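Local atomic coordinates of hemerythrin-like domain-containing protein (Streptococcus mutans, PDB entry 2QKP), a protein that is of unknown function but probably takes part in sensing or signalling, its C-terminal part being a PAS domain in a protein that also carries a hemerythrin-like domain. Residues Ile32-Val35 / Phe41-Tyr44; Gly103-Val108 / Pro132-Asp137; Leu84-Gln89 / Gly118-Val123. One frame throughout, in Å; residues are numbered along the deposited sequence.

Contact 1: residues Ile32-Val35 / Phe41-Tyr44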
loop_
_atom_site.group_PDB
_atom_site.type_symbol
_atom_site.label_atom_id
_atom_site.label_comp_id
_atom_site.label_asym_id
_atom_site.label_seq_id
_atom_site.Cartn_x
_atom_site.Cartn_y
_atom_site.Cartn_z
ATOM N N ILE A 32 -5.088 4.214 -4.753
ATOM C CA ILE A 32 -4.732 2.981 -5.480
ATOM C C ILE A 32 -5.838 2.698 -6.472
ATOM O O ILE A 32 -7.027 2.852 -6.148
ATOM C CB ILE A 32 -4.600 1.822 -4.483
ATOM C CG1 ILE A 32 -3.453 2.159 -3.503
ATOM C CG2 ILE A 32 -4.376 0.405 -5.164
ATOM C CD1 ILE A 32 -3.300 1.164 -2.356
ATOM N N THR A 33 -5.464 2.293 -7.681
ATOM C CA THR A 33 -6.467 1.784 -8.634
ATOM C C THR A 33 -5.906 0.516 -9.247
ATOM O O THR A 33 -4.688 0.364 -9.345
ATOM C CB THR A 33 -6.865 2.781 -9.778
ATOM O OG1 THR A 33 -5.835 2.811 -10.773
ATOM C CG2 THR A 33 -7.142 4.201 -9.253
ATOM N N PHE A 34 -6.780 -0.399 -9.646
ATOM C CA PHE A 34 -6.308 -1.626 -10.264
ATOM C C PHE A 34 -7.133 -1.900 -11.506
ATOM O O PHE A 34 -8.350 -1.864 -11.458
ATOM C CB PHE A 34 -6.438 -2.790 -9.285
ATOM C CG PHE A 34 -6.126 -4.107 -9.881
ATOM C CD1 PHE A 34 -4.808 -4.421 -10.266
ATOM C CD2 PHE A 34 -7.130 -5.054 -10.057
ATOM C CE1 PHE A 34 -4.494 -5.680 -10.803
ATOM C CE2 PHE A 34 -6.833 -6.314 -10.622
ATOM C CZ PHE A 34 -5.519 -6.624 -10.998
ATOM N N VAL A 35 -6.438 -2.185 -12.599
ATOM C CA VAL A 35 -7.063 -2.582 -13.872
ATOM C C VAL A 35 -6.622 -4.014 -14.171
ATOM O O VAL A 35 -5.425 -4.321 -14.104
ATOM C CB VAL A 35 -6.609 -1.617 -15.001
ATOM C CG1 VAL A 35 -7.127 -2.091 -16.353
ATOM C CG2 VAL A 35 -7.065 -0.198 -14.714
ATOM N N PHE A 41 -11.254 -1.646 -15.401
ATOM C CA PHE A 41 -11.021 -0.894 -14.156
ATOM C C PHE A 41 -11.910 -1.540 -13.099
ATOM O O PHE A 41 -13.151 -1.424 -13.159
ATOM C CB PHE A 41 -11.332 0.589 -14.382
ATOM C CG PHE A 41 -11.301 1.435 -13.133
ATOM C CD1 PHE A 41 -12.275 2.387 -12.914
ATOM C CD2 PHE A 41 -10.295 1.286 -12.181
ATOM C CE1 PHE A 41 -12.271 3.183 -11.767
ATOM C CE2 PHE A 41 -10.286 2.073 -11.029
ATOM C CZ PHE A 41 -11.265 3.030 -10.827
ATOM N N GLN A 42 -11.297 -2.276 -12.170
ATOM C CA GLN A 42 -12.058 -3.076 -11.200
ATOM C C GLN A 42 -12.231 -2.388 -9.873
ATOM O O GLN A 42 -13.190 -2.642 -9.151
ATOM C CB GLN A 42 -11.286 -4.345 -10.849
ATOM C CG GLN A 42 -11.583 -5.544 -11.660
ATOM C CD GLN A 42 -10.913 -6.783 -11.120
ATOM O OE1 GLN A 42 -10.534 -7.661 -11.886
ATOM N NE2 GLN A 42 -10.789 -6.888 -9.800
ATOM N N TYR A 43 -11.242 -1.580 -9.488
ATOM C CA TYR A 43 -11.079 -1.277 -8.066
ATOM C C TYR A 43 -10.325 0.015 -7.815
ATOM O O TYR A 43 -9.330 0.290 -8.495
ATOM C CB TYR A 43 -10.294 -2.435 -7.424
ATOM C CG TYR A 43 -9.697 -2.096 -6.062
ATOM C CD1 TYR A 43 -10.476 -2.187 -4.893
ATOM C CD2 TYR A 43 -8.365 -1.686 -5.939
ATOM C CE1 TYR A 43 -9.943 -1.894 -3.619
ATOM C CE2 TYR A 43 -7.826 -1.365 -4.678
ATOM C CZ TYR A 43 -8.627 -1.461 -3.530
ATOM O OH TYR A 43 -8.067 -1.180 -2.320
ATOM N N TYR A 44 -10.774 0.788 -6.828
ATOM C CA TYR A 44 -9.922 1.834 -6.247
ATOM C C TYR A 44 -10.198 1.870 -4.772
ATOM O O TYR A 44 -11.285 1.509 -4.337
ATOM C CB TYR A 44 -10.087 3.205 -6.930
ATOM C CG TYR A 44 -11.478 3.885 -6.823
ATOM C CD1 TYR A 44 -11.673 5.009 -5.993
ATOM C CD2 TYR A 44 -12.547 3.450 -7.595
ATOM C CE1 TYR A 44 -12.924 5.654 -5.925
ATOM C CE2 TYR A 44 -13.809 4.109 -7.538
ATOM C CZ TYR A 44 -13.973 5.201 -6.707
ATOM O OH TYR A 44 -15.227 5.824 -6.656
#
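I32 meets Y43 with its CG2 methyl, which crosses to the edge of the phenol ring and lies 3.9 Å from CE2 of Y43. The carbonyl of I32 receives a CA-H...O contact from Y44, with I32 O 3.1 Å from Y44 CA. T33 turns to the other face of the sheet beside F41 and Y44. There T33 CB sits 3.7 Å from F41 CE2, roughly at a right angle to the side chain of F41, whose CG stands anti to the backbone N (chi1 173°) and whose ring reaches back across the hairpin. At F34 the antiparallel pairing is made by two backbone bonds: F34 N to Y43 O at 2.9 Å, and Q42 N to F34 O at 3.1 Å. Q42 and Y43 therefore both oppose one residue, a classic beta bulge. The side chains of F34 and Q42 run alongside each other; Q42 NE2 comes to the ring edge, 4.1 Å from F34 CE2, with amide and ring planes nearly perpendicular at 87°. V35 ends the segment with CG2 against the backbone of F41, 4.1 Å from its CA. Both ends of the Q42 amide are bonded: OE1 to N36 ND2, and NE2 to Y15 O and Q20 OE1 of the second subunit. A buried polar group beside an aromatic ring is thus satisfied, its rotation fixed by partners in both chains, and the first hairpin of the PAS sheet is tied into the dimer at its bulge.

Contact 2: residues Gly103-Val108 / Pro132-Asp137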
loop_
_atom_site.group_PDB
_atom_site.type_symbol
_atom_site.label_atom_id
_atom_site.label_comp_id
_atom_site.label_asym_id
_atom_site.label_seq_id
_atom_site.Cartn_x
_atom_site.Cartn_y
_atom_site.Cartn_z
ATOM N N GLY A 103 -2.216 21.405 -2.757
ATOM C CA GLY A 103 -1.073 21.629 -1.871
ATOM C C GLY A 103 -0.201 20.385 -1.766
ATOM O O GLY A 103 0.346 20.085 -0.703
ATOM N N LYS A 104 -0.076 19.669 -2.879
ATOM C CA LYS A 104 0.610 18.374 -2.904
ATOM C C LYS A 104 1.652 18.392 -3.999
ATOM O O LYS A 104 1.494 19.079 -5.022
ATOM C CB LYS A 104 -0.377 17.229 -3.182
ATOM C CG LYS A 104 -1.244 16.843 -1.984
ATOM C CD LYS A 104 -2.262 15.760 -2.294
ATOM C CE LYS A 104 -3.108 15.510 -1.054
ATOM N NZ LYS A 104 -3.985 14.316 -1.163
ATOM N N PHE A 105 2.721 17.637 -3.789
ATOM C CA PHE A 105 3.610 17.299 -4.865
ATOM C C PHE A 105 3.368 15.823 -5.124
ATOM O O PHE A 105 3.624 14.998 -4.265
ATOM C CB PHE A 105 5.068 17.546 -4.523
ATOM C CG PHE A 105 5.941 17.506 -5.712
ATOM C CD1 PHE A 105 6.139 18.651 -6.482
ATOM C CD2 PHE A 105 6.489 16.319 -6.143
ATOM C CE1 PHE A 105 6.935 18.606 -7.614
ATOM C CE2 PHE A 105 7.300 16.279 -7.285
ATOM C CZ PHE A 105 7.515 17.395 -8.008
ATOM N N VAL A 106 2.870 15.514 -6.312
ATOM C CA VAL A 106 2.300 14.198 -6.571
ATOM C C VAL A 106 3.319 13.292 -7.241
ATOM O O VAL A 106 3.981 13.698 -8.204
ATOM C CB VAL A 106 1.042 14.350 -7.478
ATOM C CG1 VAL A 106 0.398 12.973 -7.788
ATOM C CG2 VAL A 106 0.005 15.288 -6.812
ATOM N N TYR A 107 3.452 12.062 -6.738
ATOM C CA TYR A 107 4.313 11.070 -7.376
ATOM C C TYR A 107 3.440 9.877 -7.757
ATOM O O TYR A 107 2.750 9.312 -6.895
ATOM C CB TYR A 107 5.363 10.603 -6.359
ATOM C CG TYR A 107 6.411 9.671 -6.933
ATOM C CD1 TYR A 107 7.524 10.179 -7.597
ATOM C CD2 TYR A 107 6.318 8.285 -6.776
ATOM C CE1 TYR A 107 8.507 9.335 -8.113
ATOM C CE2 TYR A 107 7.296 7.427 -7.312
ATOM C CZ TYR A 107 8.394 7.966 -7.958
ATOM O OH TYR A 107 9.396 7.140 -8.455
ATOM N N VAL A 108 3.463 9.513 -9.044
ATOM C CA VAL A 108 2.535 8.536 -9.609
ATOM C C VAL A 108 3.337 7.336 -10.044
ATOM O O VAL A 108 4.385 7.473 -10.673
ATOM C CB VAL A 108 1.792 9.116 -10.855
ATOM C CG1 VAL A 108 0.804 8.117 -11.404
ATOM C CG2 VAL A 108 1.068 10.400 -10.512
ATOM N N PRO A 132 5.473 16.324 1.915
ATOM C CA PRO A 132 5.910 16.219 3.317
ATOM C C PRO A 132 7.346 15.751 3.506
ATOM O O PRO A 132 7.983 16.155 4.485
ATOM C CB PRO A 132 4.926 15.198 3.908
ATOM C CG PRO A 132 3.684 15.412 3.109
ATOM C CD PRO A 132 4.218 15.570 1.712
ATOM N N PHE A 133 7.864 14.945 2.578
ATOM C CA PHE A 133 9.214 14.384 2.707
ATOM C C PHE A 133 10.308 15.404 2.424
ATOM O O PHE A 133 11.451 15.217 2.849
ATOM C CB PHE A 133 9.421 13.181 1.787
ATOM C CG PHE A 133 8.452 12.054 2.030
ATOM C CD1 PHE A 133 8.163 11.639 3.324
ATOM C CD2 PHE A 133 7.844 11.403 0.977
ATOM C CE1 PHE A 133 7.270 10.618 3.557
ATOM C CE2 PHE A 133 6.964 10.360 1.220
ATOM C CZ PHE A 133 6.680 9.977 2.509
ATOM N N PHE A 134 9.963 16.465 1.695
ATOM C CA PHE A 134 10.943 17.507 1.332
ATOM C C PHE A 134 11.474 18.281 2.562
ATOM O O PHE A 134 12.520 18.932 2.487
ATOM C CB PHE A 134 10.371 18.475 0.275
ATOM C CG PHE A 134 9.993 17.819 -1.049
ATOM C CD1 PHE A 134 9.009 18.391 -1.863
ATOM C CD2 PHE A 134 10.615 16.650 -1.484
ATOM C CE1 PHE A 134 8.654 17.803 -3.101
ATOM C CE2 PHE A 134 10.273 16.053 -2.705
ATOM C CZ PHE A 134 9.295 16.635 -3.519
ATOM N N GLU A 135 10.756 18.186 3.679
ATOM C CA GLU A 135 11.136 18.828 4.949
ATOM C C GLU A 135 12.275 18.075 5.639
ATOM O O GLU A 135 13.092 18.671 6.368
ATOM C CB GLU A 135 9.922 18.897 5.875
ATOM C CG GLU A 135 8.847 19.938 5.477
ATOM C CD GLU A 135 8.792 20.242 3.974
ATOM O OE1 GLU A 135 8.512 19.318 3.177
ATOM O OE2 GLU A 135 9.035 21.413 3.590
ATOM N N LEU A 136 12.334 16.771 5.379
ATOM C CA LEU A 136 13.257 15.868 6.055
ATOM C C LEU A 136 14.634 15.915 5.420
ATOM O O LEU A 136 15.553 15.218 5.852
ATOM C CB LEU A 136 12.706 14.438 6.044
ATOM C CG LEU A 136 11.223 14.304 6.388
ATOM C CD1 LEU A 136 10.771 12.870 6.231
ATOM C CD2 LEU A 136 10.936 14.806 7.785
ATOM N N ASP A 137 14.767 16.747 4.392
ATOM C CA ASP A 137 16.054 17.031 3.777
ATOM C C ASP A 137 17.124 17.363 4.835
ATOM O O ASP A 137 18.249 16.859 4.773
ATOM C CB ASP A 137 15.904 18.192 2.789
ATOM C CG ASP A 137 17.165 18.452 1.995
ATOM O OD1 ASP A 137 18.124 17.659 2.123
ATOM O OD2 ASP A 137 17.198 19.452 1.240
#
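F134 presents the edge of its ring to the face of F105, and this single T-shaped (edge-to-face) aromatic pair makes up the contact. The ring centroids lie 5.4 Å apart and the planes are inclined by 65°, so the T is tilted. The touching edge is the CE1-CZ side of F134: CE1 comes within 3.8 Å of F105 CG and also reaches the CB of F105, while CZ stands 3.9 Å from F105 CD2. The approach is therefore displaced toward the root of the F105 ring, where it joins its CB, and the two side chains cross at about a right angle. The pair is held by ring-ring packing, with no hydrogen bond between the two segments.

On the F105 side, a trans first torsion (chi1 -167°) sends the ring out from the strand, where it also packs on W96 and Q98 and touches I130. The strand backbone beneath it is fixed by a bond from F105 N to D129 OD1 and by pairing with I130, and a G1 beta bulge at G103 and K104 begins the strand. F134 lies in a loop whose residues 132-135 have helical backbone angles without the regular helical bonds; L136 N bonds to F133 O at 3.1 Å. Its ring also packs on F133 of the second subunit. Further out, the ring of Y107 makes an edge-to-face pair with F133 of the second subunit, and the reciprocal pair joins F133 to Y107 of that subunit.

The tail after strand 120-129 touches strand 104-114 through F134 on F105, next to strand 92-99 at the sheet margin, at a surface site close to the dimer interface.

Contact 3: residues Leu84-Gln89 / Gly118-Val123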
loop_
_atom_site.group_PDB
_atom_site.type_symbol
_atom_site.label_atom_id
_atom_site.label_comp_id
_atom_site.label_asym_id
_atom_site.label_seq_id
_atom_site.Cartn_x
_atom_site.Cartn_y
_atom_site.Cartn_z
ATOM N N LEU A 84 3.941 -1.127 -22.274
ATOM C CA LEU A 84 5.297 -1.287 -21.743
ATOM C C LEU A 84 5.285 -2.270 -20.587
ATOM O O LEU A 84 6.144 -3.137 -20.489
ATOM C CB LEU A 84 5.831 0.036 -21.189
ATOM C CG LEU A 84 6.403 1.062 -22.177
ATOM C CD1 LEU A 84 6.442 2.452 -21.533
ATOM C CD2 LEU A 84 7.797 0.600 -22.606
ATOM N N LEU A 85 4.322 -2.097 -19.681
ATOM C CA LEU A 85 4.231 -2.960 -18.498
ATOM C C LEU A 85 3.877 -4.396 -18.864
ATOM O O LEU A 85 4.492 -5.328 -18.361
ATOM C CB LEU A 85 3.185 -2.376 -17.507
ATOM C CG LEU A 85 3.553 -1.029 -16.915
ATOM C CD1 LEU A 85 2.347 -0.465 -16.072
ATOM C CD2 LEU A 85 4.881 -1.018 -16.095
ATOM N N ARG A 86 2.856 -4.561 -19.703
ATOM C CA ARG A 86 2.404 -5.893 -20.072
ATOM C C ARG A 86 3.507 -6.659 -20.816
ATOM O O ARG A 86 3.747 -7.830 -20.552
ATOM C CB ARG A 86 1.103 -5.851 -20.874
ATOM C CG ARG A 86 0.663 -7.272 -21.203
ATOM C CD ARG A 86 -0.390 -7.257 -22.240
ATOM N NE ARG A 86 -1.681 -6.845 -21.700
ATOM C CZ ARG A 86 -2.607 -7.668 -21.193
ATOM N NH1 ARG A 86 -2.392 -8.975 -21.077
ATOM N NH2 ARG A 86 -3.770 -7.164 -20.777
ATOM N N ASN A 87 4.230 -5.971 -21.704
ATOM C CA ASN A 87 5.324 -6.639 -22.417
ATOM C C ASN A 87 6.595 -6.907 -21.606
ATOM O O ASN A 87 7.526 -7.583 -22.081
ATOM C CB ASN A 87 5.609 -5.895 -23.725
ATOM C CG ASN A 87 4.532 -6.137 -24.739
ATOM O OD1 ASN A 87 4.026 -7.266 -24.879
ATOM N ND2 ASN A 87 4.164 -5.092 -25.462
ATOM N N GLY A 88 6.631 -6.409 -20.368
ATOM C CA GLY A 88 7.735 -6.688 -19.487
ATOM C C GLY A 88 8.969 -5.863 -19.841
ATOM O O GLY A 88 10.068 -6.235 -19.488
ATOM N N GLN A 89 8.764 -4.754 -20.542
ATOM C CA GLN A 89 9.837 -3.808 -20.822
ATOM C C GLN A 89 10.256 -3.035 -19.579
ATOM O O GLN A 89 11.440 -2.769 -19.374
ATOM C CB GLN A 89 9.430 -2.860 -21.952
ATOM C CG GLN A 89 9.313 -3.605 -23.290
ATOM C CD GLN A 89 8.667 -2.775 -24.397
ATOM O OE1 GLN A 89 7.450 -2.529 -24.397
ATOM N NE2 GLN A 89 9.474 -2.382 -25.376
ATOM N N GLY A 118 5.694 -15.071 -13.153
ATOM C CA GLY A 118 6.032 -13.964 -14.051
ATOM C C GLY A 118 4.914 -13.622 -15.006
ATOM O O GLY A 118 5.091 -12.807 -15.904
ATOM N N ASP A 119 3.737 -14.220 -14.798
ATOM C CA ASP A 119 2.597 -13.956 -15.651
ATOM C C ASP A 119 1.825 -12.670 -15.303
ATOM O O ASP A 119 1.725 -12.287 -14.134
ATOM C CB ASP A 119 1.668 -15.184 -15.679
ATOM C CG ASP A 119 2.341 -16.422 -16.300
ATOM O OD1 ASP A 119 3.375 -16.269 -17.016
ATOM O OD2 ASP A 119 1.840 -17.553 -16.058
ATOM N N PHE A 120 1.266 -12.024 -16.318
ATOM C CA PHE A 120 0.679 -10.679 -16.180
ATOM C C PHE A 120 -0.730 -10.750 -15.590
ATOM O O PHE A 120 -1.585 -11.457 -16.110
ATOM C CB PHE A 120 0.629 -9.990 -17.565
ATOM C CG PHE A 120 0.148 -8.578 -17.521
ATOM C CD1 PHE A 120 0.970 -7.564 -17.061
ATOM C CD2 PHE A 120 -1.150 -8.253 -17.926
ATOM C CE1 PHE A 120 0.503 -6.250 -17.032
ATOM C CE2 PHE A 120 -1.602 -6.930 -17.906
ATOM C CZ PHE A 120 -0.783 -5.946 -17.449
ATOM N N GLN A 121 -0.956 -10.012 -14.499
ATOM C CA GLN A 121 -2.254 -10.008 -13.820
ATOM C C GLN A 121 -2.981 -8.660 -13.853
ATOM O O GLN A 121 -4.148 -8.560 -13.434
ATOM C CB GLN A 121 -2.064 -10.457 -12.373
ATOM C CG GLN A 121 -1.360 -11.790 -12.226
ATOM C CD GLN A 121 -2.083 -12.917 -12.939
ATOM O OE1 GLN A 121 -3.313 -12.933 -13.022
ATOM N NE2 GLN A 121 -1.316 -13.862 -13.479
ATOM N N GLY A 122 -2.323 -7.628 -14.362
ATOM C CA GLY A 122 -2.977 -6.331 -14.523
ATOM C C GLY A 122 -2.036 -5.198 -14.190
ATOM O O GLY A 122 -0.827 -5.407 -14.039
ATOM N N VAL A 123 -2.598 -3.994 -14.100
ATOM C CA VAL A 123 -1.761 -2.825 -13.790
ATOM C C VAL A 123 -2.242 -2.176 -12.497
ATOM O O VAL A 123 -3.437 -1.919 -12.343
ATOM C CB VAL A 123 -1.808 -1.823 -14.920
ATOM C CG1 VAL A 123 -1.127 -0.523 -14.513
ATOM C CG2 VAL A 123 -1.093 -2.413 -16.163
#
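R86 lays its side chain over one face of the F120 ring. An extended first torsion carries CG of the arginine out over the ring, where R86 CG stands 3.9 Å from the F120 centroid, almost on the ring normal, a CH-pi contact. The chain then bends at chi3 (-76°), which turns the guanidinium down past the CD2-CE2 side of the ring. F120 in turn has its CG opposite the backbone N (chi1 -175°), which turns the ring toward the helix. F120 CE2 lies over the centre of one guanidinium face, 3.5 Å from R86 CZ, and NH1 comes equally close to F120 CD2. The two planes are inclined by 45°, so the groups meet obliquely and do not stack flat. The backbone shares in this, R86 CA being 3.6 Å from F120 CE1. On the opposite face of the ring, G122 N lies 3.6 Å above the plane, so F120 is held between the arginine and its own strand. The far end of R86 is fixed by NH2, which bonds to K37 O.

L85, one residue earlier, points its side chain toward the strand: it crosses that of V123 at about a right angle, L85 CD1 lying 3.8 Å from V123 CG1. G88, with positive phi, forms a Schellman motif, G88 N bonded to L85 O and Q89 N to L84 O. R114 NH2 also bonds to the carbonyls of L85 and R86. On the strand, Q121 and G122 form a classic beta bulge. A helix packed on a five-stranded antiparallel sheet of order 2-1-5-4-3 is typical of the PAS fold; here the end of helix 72-86 meets the start of strand 120-129, the central strand.

Overall arrangement
From the N terminus, contact 1 closes first, a tight hairpin between strands 31-36 and 41-44, the latter the outermost strand of the five-stranded sheet within this chain. Contact 3 opens next at the end of helix 72-86. Before its partner in strand 120-129 arrives, contact 2 opens at the start of strand 104-114, and it closes only in the tail beyond strand 120-129. Contacts 2 and 3 therefore cross, both following contact 1 in series. Contacts 1 and 3 touch through neighbouring strands, a probable hydrogen bond running from V123 N to V35 O. Contact 2 stands apart, its centre about 24 Å from that of contact 1, and ties the C-terminal tail to the sheet.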